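Selenium-binding protein (Sulfolobus tokodaii, PDB 2ECE) is of unknown function, though it folds as a seven-bladed beta-propeller and possibly binds selenium. Local coordinates at residues A[326-330]-A[452-456]; A[344-348]-A[423-429]. Residues are numbered along the deposited sequence.

Contact 1: A[326-330]-A[452-456]; sequences IDISL and GDASS
The methyl group of Ala454 points at segment 326-330 and overlaps Leu330, with Leu330 CD2 3.6 Å from Ala454 CB and 3.5 Å from Ala454 CA. Ala454 CB also lies 3.4 Å from Ile328 O. Leu330 carries chi1 and chi2 both m, which brings the end of its side chain nearer to the loop. Residues 326-328 are an extended strand, and the chain bends at Leu330 (phi/psi -54/-31). In register, the CA atoms of Asp327 and Ser455 are 6.8 Å apart, and those of Leu330 and Ala454 5.9 Å. The strand is the innermost of its beta-propeller blade, and the loop follows strand 443-449, the C-terminal strand that completes the first blade. Asp327 (chi1 t) reaches across so that Asp327 OD1 stands 3.4 Å from Ser455 CB. A buried water accepts from Ile328 N (3.0 Å) and lies 3.1 Å from both Asp327 OD1 and Ala454 O, to either of which it can donate. The loop is shaped by an Asx turn, Ser455 N to Asp453 OD1 (3.0 Å), and by Asp453 N donating to Ser456 OG (2.9 Å). Arg448 forms a salt bridge with Asp453, while Ser455 OG hydrogen-bonds Glu387.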
ATOM      1  N   ILE A 326       5.681   3.193   1.948  1.00 18.51           N
ATOM      2  CA  ILE A 326       6.761   2.726   2.814  1.00 19.35           C
ATOM      3  C   ILE A 326       6.518   1.245   3.082  1.00 20.17           C
ATOM      4  O   ILE A 326       5.377   0.771   3.008  1.00 18.84           O
ATOM      5  CB  ILE A 326       6.809   3.469   4.179  1.00 18.70           C
ATOM      6  CG1 ILE A 326       5.445   3.400   4.869  1.00 18.24           C
ATOM      7  CG2 ILE A 326       7.261   4.901   3.977  1.00 18.98           C
ATOM      8  CD1 ILE A 326       5.477   3.789   6.342  1.00 16.39           C
ATOM      9  N   ASP A 327       7.586   0.519   3.390  1.00 18.46           N
ATOM     10  CA  ASP A 327       7.467  -0.903   3.666  1.00 20.62           C
ATOM     11  C   ASP A 327       8.684  -1.320   4.489  1.00 19.94           C
ATOM     12  O   ASP A 327       9.788  -0.846   4.246  1.00 19.64           O
ATOM     13  CB  ASP A 327       7.404  -1.676   2.347  1.00 21.65           C
ATOM     14  CG  ASP A 327       6.607  -2.961   2.457  1.00 23.51           C
ATOM     15  OD1 ASP A 327       5.836  -3.110   3.428  1.00 24.52           O
ATOM     16  OD2 ASP A 327       6.737  -3.819   1.560  1.00 25.49           O
ATOM     17  N   ILE A 328       8.470  -2.200   5.461  1.00 19.96           N
ATOM     18  CA  ILE A 328       9.541  -2.658   6.345  1.00 20.12           C
ATOM     19  C   ILE A 328       9.888  -4.124   6.109  1.00 20.49           C
ATOM     20  O   ILE A 328       8.996  -4.965   5.952  1.00 21.12           O
ATOM     21  CB  ILE A 328       9.121  -2.499   7.825  1.00 19.71           C
ATOM     22  CG1 ILE A 328       8.693  -1.056   8.096  1.00 18.99           C
ATOM     23  CG2 ILE A 328      10.262  -2.912   8.743  1.00 15.84           C
ATOM     24  CD1 ILE A 328       8.051  -0.865   9.455  1.00 16.68           C
ATOM     25  N   SER A 329      11.180  -4.445   6.087  1.00 21.16           N
ATOM     26  CA  SER A 329      11.584  -5.840   5.893  1.00 20.28           C
ATOM     27  C   SER A 329      11.146  -6.643   7.119  1.00 19.53           C
ATOM     28  O   SER A 329      11.008  -6.087   8.205  1.00 18.92           O
ATOM     29  CB  SER A 329      13.103  -5.945   5.702  1.00 20.91           C
ATOM     30  OG  SER A 329      13.804  -5.309   6.754  1.00 21.03           O
ATOM     31  N   LEU A 330      10.923  -7.947   6.946  1.00 19.82           N
ATOM     32  CA  LEU A 330      10.468  -8.801   8.045  1.00 22.06           C
ATOM     33  C   LEU A 330      11.311  -8.792   9.324  1.00 23.36           C
ATOM     34  O   LEU A 330      10.778  -8.986  10.411  1.00 23.55           O
ATOM     35  CB  LEU A 330      10.315 -10.246   7.562  1.00 22.77           C
ATOM     36  CG  LEU A 330       8.971 -10.647   6.946  1.00 24.98           C
ATOM     37  CD1 LEU A 330       7.887 -10.568   8.004  1.00 25.21           C
ATOM     38  CD2 LEU A 330       8.638  -9.732   5.776  1.00 25.77           C
ATOM     39  N   GLY A 452       2.936 -14.848   0.542  1.00 24.92           N
ATOM     40  CA  GLY A 452       3.026 -13.749   1.489  1.00 24.23           C
ATOM     41  C   GLY A 452       4.244 -12.861   1.301  1.00 24.70           C
ATOM     42  O   GLY A 452       5.249 -13.285   0.738  1.00 25.34           O
ATOM     43  N   ASP A 453       4.148 -11.621   1.770  1.00 24.53           N
ATOM     44  CA  ASP A 453       5.244 -10.672   1.660  1.00 23.85           C
ATOM     45  C   ASP A 453       5.321  -9.800   2.906  1.00 25.35           C
ATOM     46  O   ASP A 453       4.699 -10.101   3.925  1.00 26.22           O
ATOM     47  CB  ASP A 453       5.076  -9.806   0.403  1.00 22.15           C
ATOM     48  CG  ASP A 453       3.678  -9.236   0.273  1.00 20.76           C
ATOM     49  OD1 ASP A 453       3.255  -8.515   1.191  1.00 18.98           O
ATOM     50  OD2 ASP A 453       3.002  -9.516  -0.746  1.00 18.87           O
ATOM     51  N   ALA A 454       6.079  -8.712   2.819  1.00 24.77           N
ATOM     52  CA  ALA A 454       6.275  -7.818   3.951  1.00 25.57           C
ATOM     53  C   ALA A 454       5.105  -6.914   4.357  1.00 26.31           C
ATOM     54  O   ALA A 454       5.180  -6.256   5.399  1.00 27.48           O
ATOM     55  CB  ALA A 454       7.516  -6.967   3.710  1.00 23.53           C
ATOM     56  N   SER A 455       4.037  -6.858   3.563  1.00 24.45           N
ATOM     57  CA  SER A 455       2.908  -5.999   3.923  1.00 24.04           C
ATOM     58  C   SER A 455       1.572  -6.727   3.857  1.00 23.62           C
ATOM     59  O   SER A 455       0.516  -6.121   4.037  1.00 24.79           O
ATOM     60  CB  SER A 455       2.851  -4.766   3.012  1.00 24.35           C
ATOM     61  OG  SER A 455       2.312  -5.083   1.738  1.00 23.90           O
ATOM     62  N   SER A 456       1.624  -8.030   3.622  1.00 22.77           N
ATOM     63  CA  SER A 456       0.413  -8.828   3.506  1.00 23.11           C
ATOM     64  C   SER A 456       0.009  -9.561   4.780  1.00 23.26           C
ATOM     65  O   SER A 456      -1.170  -9.858   4.968  1.00 20.99           O
ATOM     66  CB  SER A 456       0.585  -9.865   2.399  1.00 22.76           C
ATOM     67  OG  SER A 456       1.548 -10.834   2.780  1.00 23.82           O
TER
HETATM   68  O   HOH W   1       5.956  -3.494   6.455  1.00 18.31           O

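Contact 2: A[344-348]-A[423-429]; sequences EVRQY and ANPSGGL
Apolar packing centres on Leu429, whose side chain points at strand 344-349 with chi1 between wells (-123°) and chi2 t. Leu429 CD1 lies 4.0 Å from Val345 CG1 and 3.7 Å from Val345 O, and Leu429 CG is 4.1 Å from Gln347 CB. Residues 344-348 form a regular beta strand, and Val345 and Gln347, both with chi1 t, face the loop; the closest CA atoms, those of Gln347 and Leu429, are 7.0 Å apart.

The polar part of the interface is the carboxamide of Gln347, carried on a t,t side chain to the glycines of the loop. As modelled, Gln347 NE2 is 2.9 Å from Gly428 N and 3.7 Å from Gly427 CA; its amide is probably turned over, and once reversed the short approach may be a hydrogen bond.

Bonds within each segment fix its shape. A type I turn runs from Asn424 to Gly427, with Gly427 N bonded to Asn424 O (2.8 Å) and Asn424 N to Gly428 O (2.7 Å); Asn424 OD1 accepts from Ser426 N (2.7 Å) in an Asx turn. On the strand face turned from the loop, Arg346 NE makes a salt bridge to Glu344 OE1 (2.9 Å) and Arg346 NH1 donates to Tyr348 OH (3.0 Å), beside Ile300 of strand 291-304.

The loop joins strands 417-423 and 429-438, the third and outermost strands of the last blade, so its contact with the third strand of the preceding one is the face-to-face blade packing of a seven-bladed beta-propeller.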
ATOM      1  N   GLU A 344      12.902   8.126  -6.652  1.00 26.50           N
ATOM      2  CA  GLU A 344      13.829   7.249  -5.945  1.00 25.91           C
ATOM      3  C   GLU A 344      13.148   6.217  -5.051  1.00 26.12           C
ATOM      4  O   GLU A 344      11.958   6.315  -4.739  1.00 23.10           O
ATOM      5  CB  GLU A 344      14.765   8.069  -5.041  1.00 26.77           C
ATOM      6  CG  GLU A 344      15.578   9.181  -5.701  1.00 28.31           C
ATOM      7  CD  GLU A 344      16.372   9.998  -4.678  1.00 30.30           C
ATOM      8  OE1 GLU A 344      16.236   9.731  -3.462  1.00 31.66           O
ATOM      9  OE2 GLU A 344      17.125  10.909  -5.080  1.00 29.22           O
ATOM     10  N   VAL A 345      13.933   5.220  -4.663  1.00 24.55           N
ATOM     11  CA  VAL A 345      13.516   4.206  -3.713  1.00 23.34           C
ATOM     12  C   VAL A 345      14.720   4.252  -2.788  1.00 23.98           C
ATOM     13  O   VAL A 345      15.864   4.185  -3.254  1.00 23.85           O
ATOM     14  CB  VAL A 345      13.410   2.781  -4.302  1.00 22.71           C
ATOM     15  CG1 VAL A 345      13.130   1.799  -3.173  1.00 21.28           C
ATOM     16  CG2 VAL A 345      12.285   2.700  -5.326  1.00 20.68           C
ATOM     17  N   ARG A 346      14.470   4.414  -1.495  1.00 24.88           N
ATOM     18  CA  ARG A 346      15.540   4.475  -0.513  1.00 24.97           C
ATOM     19  C   ARG A 346      15.396   3.351   0.501  1.00 27.50           C
ATOM     20  O   ARG A 346      14.301   2.811   0.706  1.00 26.29           O
ATOM     21  CB  ARG A 346      15.513   5.814   0.229  1.00 25.04           C
ATOM     22  CG  ARG A 346      15.724   7.030  -0.651  1.00 24.61           C
ATOM     23  CD  ARG A 346      15.777   8.295   0.192  1.00 25.35           C
ATOM     24  NE  ARG A 346      16.048   9.478  -0.617  1.00 24.85           N
ATOM     25  CZ  ARG A 346      16.371  10.667  -0.121  1.00 23.96           C
ATOM     26  NH1 ARG A 346      16.465  10.843   1.190  1.00 22.85           N
ATOM     27  NH2 ARG A 346      16.606  11.681  -0.939  1.00 25.69           N
ATOM     28  N   GLN A 347      16.515   3.008   1.131  1.00 26.96           N
ATOM     29  CA  GLN A 347      16.559   1.978   2.155  1.00 26.61           C
ATOM     30  C   GLN A 347      17.148   2.621   3.405  1.00 27.91           C
ATOM     31  O   GLN A 347      18.255   3.153   3.371  1.00 29.87           O
ATOM     32  CB  GLN A 347      17.453   0.815   1.719  1.00 24.77           C
ATOM     33  CG  GLN A 347      17.694  -0.213   2.818  1.00 23.36           C
ATOM     34  CD  GLN A 347      18.846  -1.150   2.505  1.00 25.11           C
ATOM     35  OE1 GLN A 347      18.661  -2.362   2.357  1.00 27.08           O
ATOM     36  NE2 GLN A 347      20.042  -0.593   2.399  1.00 25.01           N
ATOM     37  N   TYR A 348      16.403   2.587   4.503  1.00 28.37           N
ATOM     38  CA  TYR A 348      16.882   3.156   5.753  1.00 28.20           C
ATOM     39  C   TYR A 348      17.070   2.059   6.790  1.00 28.76           C
ATOM     40  O   TYR A 348      16.168   1.255   7.028  1.00 26.94           O
ATOM     41  CB  TYR A 348      15.901   4.187   6.310  1.00 27.26           C
ATOM     42  CG  TYR A 348      15.885   5.510   5.591  1.00 27.19           C
ATOM     43  CD1 TYR A 348      15.180   5.673   4.402  1.00 27.09           C
ATOM     44  CD2 TYR A 348      16.573   6.610   6.108  1.00 28.51           C
ATOM     45  CE1 TYR A 348      15.156   6.903   3.741  1.00 27.76           C
ATOM     46  CE2 TYR A 348      16.558   7.844   5.459  1.00 28.33           C
ATOM     47  CZ  TYR A 348      15.846   7.983   4.275  1.00 30.01           C
ATOM     48  OH  TYR A 348      15.822   9.200   3.629  1.00 30.24           O
ATOM     49  N   ALA A 423      18.217  -6.039  -2.608  1.00 29.24           N
ATOM     50  CA  ALA A 423      18.590  -5.393  -1.354  1.00 30.76           C
ATOM     51  C   ALA A 423      19.606  -6.218  -0.577  1.00 31.80           C
ATOM     52  O   ALA A 423      19.492  -7.445  -0.484  1.00 32.95           O
ATOM     53  CB  ALA A 423      17.354  -5.151  -0.504  1.00 29.66           C
ATOM     54  N   ASN A 424      20.591  -5.530  -0.015  1.00 32.02           N
ATOM     55  CA  ASN A 424      21.649  -6.175   0.752  1.00 32.46           C
ATOM     56  C   ASN A 424      21.275  -6.278   2.226  1.00 31.63           C
ATOM     57  O   ASN A 424      21.049  -5.266   2.888  1.00 32.41           O
ATOM     58  CB  ASN A 424      22.951  -5.382   0.608  1.00 33.01           C
ATOM     59  CG  ASN A 424      24.149  -6.127   1.161  1.00 34.37           C
ATOM     60  OD1 ASN A 424      24.137  -6.584   2.305  1.00 34.25           O
ATOM     61  ND2 ASN A 424      25.195  -6.252   0.350  1.00 33.98           N
ATOM     62  N   PRO A 425      21.213  -7.507   2.760  1.00 32.85           N
ATOM     63  CA  PRO A 425      20.867  -7.733   4.168  1.00 33.34           C
ATOM     64  C   PRO A 425      21.696  -6.911   5.160  1.00 33.29           C
ATOM     65  O   PRO A 425      21.299  -6.727   6.312  1.00 33.03           O
ATOM     66  CB  PRO A 425      21.065  -9.244   4.337  1.00 33.77           C
ATOM     67  CG  PRO A 425      22.057  -9.595   3.243  1.00 33.26           C
ATOM     68  CD  PRO A 425      21.551  -8.778   2.096  1.00 32.85           C
ATOM     69  N   SER A 426      22.843  -6.406   4.719  1.00 32.69           N
ATOM     70  CA  SER A 426      23.681  -5.607   5.608  1.00 34.34           C
ATOM     71  C   SER A 426      23.881  -4.192   5.087  1.00 34.15           C
ATOM     72  O   SER A 426      24.878  -3.540   5.402  1.00 34.67           O
ATOM     73  CB  SER A 426      25.041  -6.285   5.815  1.00 33.79           C
ATOM     74  OG  SER A 426      24.881  -7.539   6.457  1.00 34.22           O
ATOM     75  N   GLY A 427      22.926  -3.718   4.292  1.00 34.46           N
ATOM     76  CA  GLY A 427      23.024  -2.374   3.752  1.00 34.75           C
ATOM     77  C   GLY A 427      23.401  -2.357   2.284  1.00 35.05           C
ATOM     78  O   GLY A 427      24.465  -2.848   1.908  1.00 36.06           O
ATOM     79  N   GLY A 428      22.525  -1.794   1.456  1.00 34.21           N
ATOM     80  CA  GLY A 428      22.789  -1.725   0.028  1.00 34.33           C
ATOM     81  C   GLY A 428      21.552  -1.962  -0.822  1.00 34.17           C
ATOM     82  O   GLY A 428      20.745  -2.845  -0.516  1.00 32.55           O
ATOM     83  N   LEU A 429      21.415  -1.184  -1.896  1.00 32.40           N
ATOM     84  CA  LEU A 429      20.271  -1.294  -2.808  1.00 32.22           C
ATOM     85  C   LEU A 429      20.723  -1.153  -4.265  1.00 31.36           C
ATOM     86  O   LEU A 429      21.330  -0.148  -4.629  1.00 32.17           O
ATOM     87  CB  LEU A 429      19.253  -0.189  -2.512  1.00 31.12           C
ATOM     88  CG  LEU A 429      17.797  -0.506  -2.153  1.00 32.67           C
ATOM     89  CD1 LEU A 429      16.944   0.694  -2.546  1.00 29.21           C
ATOM     90  CD2 LEU A 429      17.308  -1.756  -2.863  1.00 29.34           C
TER

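Both contacts involve the sheet formed by strands 326-328, 334-339, 344-349 and 357-363, the sixth blade of the propeller. Contact 1 uses its innermost strand, with its centre about 10 Å from that of the chain, whereas contact 2 uses the third strand, farther out at about 19 Å. Their centres are 14 Å apart and their nearest atoms about 7 Å, so they do not touch. Along the chain the order is 326-330, 344-348, 423-429, 452-456, placing both segments of contact 2 between those of contact 1. Contact 2 thus joins consecutive blades, while contact 1 brings the chain beyond the ring-closing strand 443-449 back to the sixth blade.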